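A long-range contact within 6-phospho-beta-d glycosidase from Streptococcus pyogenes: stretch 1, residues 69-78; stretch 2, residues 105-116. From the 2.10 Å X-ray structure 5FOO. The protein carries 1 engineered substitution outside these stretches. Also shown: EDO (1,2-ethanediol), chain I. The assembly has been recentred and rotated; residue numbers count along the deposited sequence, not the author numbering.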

# COMPACT_ATOMS: atom_id res chain seq x y z
N GLY A 69 22.27 2.13 4.20
CA GLY A 69 22.18 0.68 4.38
C GLY A 69 21.00 -0.02 3.70
O GLY A 69 20.77 -1.21 3.93
N HIS A 70 20.20 0.70 2.93
CA HIS A 70 19.01 0.09 2.30
C HIS A 70 19.48 -0.87 1.20
O HIS A 70 20.34 -0.51 0.42
CB HIS A 70 18.09 1.18 1.72
CG HIS A 70 17.49 2.07 2.78
ND1 HIS A 70 16.33 2.78 2.57
CD2 HIS A 70 17.84 2.30 4.07
CE1 HIS A 70 16.01 3.45 3.67
NE2 HIS A 70 16.93 3.19 4.59
N ASN A 71 18.94 -2.08 1.17
CA ASN A 71 19.21 -3.00 0.03
C ASN A 71 18.06 -3.20 -0.96
O ASN A 71 18.19 -3.93 -1.96
CB ASN A 71 19.66 -4.36 0.56
CG ASN A 71 18.57 -5.05 1.34
OD1 ASN A 71 17.36 -4.87 1.07
ND2 ASN A 71 18.97 -5.90 2.28
N SER A 72 16.95 -2.48 -0.73
CA SER A 72 15.75 -2.61 -1.50
C SER A 72 14.94 -1.28 -1.37
O SER A 72 15.20 -0.50 -0.46
CB SER A 72 14.95 -3.80 -1.03
OG SER A 72 14.77 -3.78 0.36
N TYR A 73 14.10 -0.98 -2.36
CA TYR A 73 13.31 0.27 -2.44
C TYR A 73 12.03 -0.05 -3.20
O TYR A 73 12.11 -0.49 -4.34
CB TYR A 73 14.08 1.35 -3.19
CG TYR A 73 13.44 2.72 -3.40
CD1 TYR A 73 13.41 3.68 -2.40
CD2 TYR A 73 12.87 3.07 -4.63
CE1 TYR A 73 12.88 4.99 -2.63
CE2 TYR A 73 12.33 4.33 -4.86
CZ TYR A 73 12.33 5.29 -3.86
OH TYR A 73 11.78 6.56 -4.13
N ARG A 74 10.87 0.20 -2.58
CA ARG A 74 9.56 0.05 -3.24
C ARG A 74 8.97 1.40 -3.58
O ARG A 74 8.84 2.28 -2.72
CB ARG A 74 8.60 -0.76 -2.40
CG ARG A 74 7.33 -1.18 -3.15
CD ARG A 74 6.08 -0.40 -2.75
NE ARG A 74 5.67 -0.61 -1.36
CZ ARG A 74 4.50 -0.19 -0.84
NH1 ARG A 74 3.58 0.46 -1.58
NH2 ARG A 74 4.19 -0.47 0.41
N THR A 75 8.69 1.59 -4.86
CA THR A 75 7.88 2.68 -5.32
C THR A 75 6.81 2.18 -6.33
O THR A 75 6.59 1.01 -6.48
CB THR A 75 8.76 3.82 -5.91
OG1 THR A 75 7.99 5.04 -6.01
CG2 THR A 75 9.35 3.46 -7.26
N SER A 76 6.11 3.09 -6.98
CA SER A 76 5.13 2.71 -7.96
C SER A 76 5.39 3.43 -9.24
O SER A 76 5.99 4.50 -9.28
CB SER A 76 3.70 2.95 -7.45
OG SER A 76 3.35 4.33 -7.43
N ILE A 77 4.96 2.77 -10.32
CA ILE A 77 4.90 3.37 -11.67
C ILE A 77 3.47 3.90 -11.82
O ILE A 77 2.48 3.16 -11.57
CB ILE A 77 5.23 2.33 -12.78
CG1 ILE A 77 6.68 1.84 -12.70
CG2 ILE A 77 4.93 2.86 -14.17
CD1 ILE A 77 7.02 0.67 -13.64
N GLN A 78 3.39 5.16 -12.24
CA GLN A 78 2.11 5.86 -12.54
C GLN A 78 1.67 5.60 -13.93
O GLN A 78 2.35 5.99 -14.84
CB GLN A 78 2.21 7.35 -12.33
CG GLN A 78 2.45 7.72 -10.86
CD GLN A 78 2.18 9.20 -10.57
OE1 GLN A 78 1.05 9.63 -10.51
NE2 GLN A 78 3.24 9.96 -10.36
N ALA A 105 19.14 3.51 -11.58
CA ALA A 105 19.77 4.08 -10.39
C ALA A 105 19.66 3.10 -9.22
O ALA A 105 20.58 2.93 -8.45
CB ALA A 105 19.13 5.42 -10.06
N CYS A 106 18.56 2.37 -9.14
CA CYS A 106 18.45 1.35 -8.12
C CYS A 106 19.60 0.35 -8.24
O CYS A 106 20.35 0.12 -7.27
CB CYS A 106 17.10 0.63 -8.16
SG CYS A 106 15.69 1.44 -7.34
N LEU A 107 19.71 -0.27 -9.41
CA LEU A 107 20.73 -1.31 -9.63
C LEU A 107 22.14 -0.74 -9.48
O LEU A 107 22.92 -1.33 -8.78
CB LEU A 107 20.56 -2.02 -10.97
CG LEU A 107 19.20 -2.68 -11.21
CD1 LEU A 107 19.24 -3.35 -12.58
CD2 LEU A 107 18.93 -3.68 -10.10
N ALA A 108 22.42 0.46 -10.02
CA ALA A 108 23.74 1.06 -9.86
C ALA A 108 24.11 1.24 -8.40
O ALA A 108 25.27 1.18 -8.06
CB ALA A 108 23.87 2.38 -10.62
N ASN A 109 23.12 1.41 -7.51
CA ASN A 109 23.40 1.51 -6.08
C ASN A 109 23.34 0.24 -5.31
O ASN A 109 23.43 0.28 -4.10
CB ASN A 109 22.48 2.59 -5.49
CG ASN A 109 22.95 3.99 -5.84
OD1 ASN A 109 23.99 4.46 -5.32
ND2 ASN A 109 22.23 4.67 -6.76
N GLY A 110 23.17 -0.91 -5.99
CA GLY A 110 22.93 -2.21 -5.32
C GLY A 110 21.59 -2.35 -4.55
O GLY A 110 21.49 -3.10 -3.59
N ILE A 111 20.58 -1.61 -4.98
CA ILE A 111 19.24 -1.63 -4.39
C ILE A 111 18.33 -2.45 -5.29
O ILE A 111 18.17 -2.16 -6.46
CB ILE A 111 18.74 -0.18 -4.16
CG1 ILE A 111 19.60 0.48 -3.06
CG2 ILE A 111 17.27 -0.10 -3.72
CD1 ILE A 111 19.32 1.96 -2.89
N ARG A 112 17.75 -3.49 -4.73
CA ARG A 112 16.70 -4.22 -5.41
C ARG A 112 15.43 -3.31 -5.66
O ARG A 112 14.83 -2.84 -4.71
CB ARG A 112 16.29 -5.39 -4.54
CG ARG A 112 15.18 -6.28 -5.17
CD ARG A 112 14.77 -7.37 -4.20
NE ARG A 112 15.79 -8.39 -4.08
CZ ARG A 112 16.07 -9.30 -5.02
NH1 ARG A 112 15.38 -9.41 -6.14
NH2 ARG A 112 17.07 -10.16 -4.81
N PRO A 113 15.07 -3.07 -6.92
CA PRO A 113 13.89 -2.27 -7.19
C PRO A 113 12.62 -3.12 -7.06
O PRO A 113 12.53 -4.20 -7.66
CB PRO A 113 14.10 -1.82 -8.62
CG PRO A 113 14.92 -2.96 -9.27
CD PRO A 113 15.79 -3.47 -8.17
N VAL A 114 11.64 -2.63 -6.30
CA VAL A 114 10.40 -3.37 -6.03
C VAL A 114 9.28 -2.50 -6.54
O VAL A 114 9.11 -1.37 -6.06
CB VAL A 114 10.25 -3.59 -4.50
CG1 VAL A 114 8.94 -4.35 -4.14
CG2 VAL A 114 11.50 -4.34 -4.01
N ILE A 115 8.55 -2.96 -7.53
CA ILE A 115 7.65 -2.03 -8.27
C ILE A 115 6.19 -2.38 -8.16
O ILE A 115 5.80 -3.51 -8.47
CB ILE A 115 8.10 -1.93 -9.70
CG1 ILE A 115 9.57 -1.42 -9.77
CG2 ILE A 115 7.17 -1.08 -10.50
CD1 ILE A 115 9.79 0.00 -9.32
N ASN A 116 5.42 -1.41 -7.64
CA ASN A 116 3.97 -1.49 -7.55
C ASN A 116 3.38 -0.83 -8.76
O ASN A 116 3.92 0.16 -9.20
CB ASN A 116 3.54 -0.81 -6.26
CG ASN A 116 2.04 -0.71 -6.11
OD1 ASN A 116 1.25 -1.60 -6.53
ND2 ASN A 116 1.62 0.37 -5.54
C1 EDO I . 17.74 -7.44 -1.08
O1 EDO I . 17.95 -7.82 -2.43
C2 EDO I . 18.61 -8.29 -0.16
O2 EDO I . 18.35 -9.66 -0.48
O HOH W 1 3.64 2.06 -3.94

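Six backbone hydrogen bonds hold the two stretches together. R112 N donates to N71 O at 2.8 Å, and Y73 N donates back to R112 O at 3.1 Å. The exchange then repeats two residues further on. V114 N reaches Y73 O at 2.9 Å, and T75 N reaches V114 O at 3.2 Å. N116 N meets T75 O at 2.9 Å, nearly straight at 173°, and I77 N meets N116 O at 3.0 Å. R112, V114 and N116 each give and accept one bond in this ladder, as expected where strands run in the same direction.

The strands are 72-76 and 112-116. They are parallel, with 27° between their directions, and their axes approach to 4.7 Å. S72 pairs with R112, Y73 with P113, R74 with V114, T75 with I115, and S76 with N116. P113 has no amide hydrogen to give, and none of the six bonds calls for one at that position. Alpha carbons add weaker C-H...O contacts. R74 CA lies 3.2 Å from V114 O, and S76 CA lies 3.1 Å from N116 O. Each of these carbonyls also accepts an amide hydrogen from the next residue of stretch 1.

Side chains alternate between the two faces of the sheet. S72, R74, S76, R112, V114 and N116 share one face. There the aliphatic part of R74 packs on V114, with R74 CG 3.7 Å from V114 CG1. Water 1 links the polar ends further along. It accepts from R74 NH1 at 2.9 Å and from N116 ND2 at 3.1 Å, so two donors share one acceptor.

The other face carries Y73, T75, P113 and I115. T75 CG2 is 4.1 Å from I115 CD1. Just past the first strand, I77 CD1 packs against I115 CG2 at 3.6 Å. Just before the second strand, I111 CG2 touches Y73 CB at 3.5 Å. The helical residue C106 also reaches Y73, with C106 SG 4.2 Å from Y73 CD2. The sulfur approaches the ring obliquely.

A helix leads into the second strand through a short turn. I111 N bonds to C106 O at 2.9 Å, tying the end of the turn back to the helix. G110 lies in this turn with a positive phi, which favours glycine.

At the exposed margin, R112 NE donates to O1 of the ethanediol at 2.8 Å. This molecule probably comes from the crystallisation liquor. Together the two stretches bury 667 Å², counting both sides.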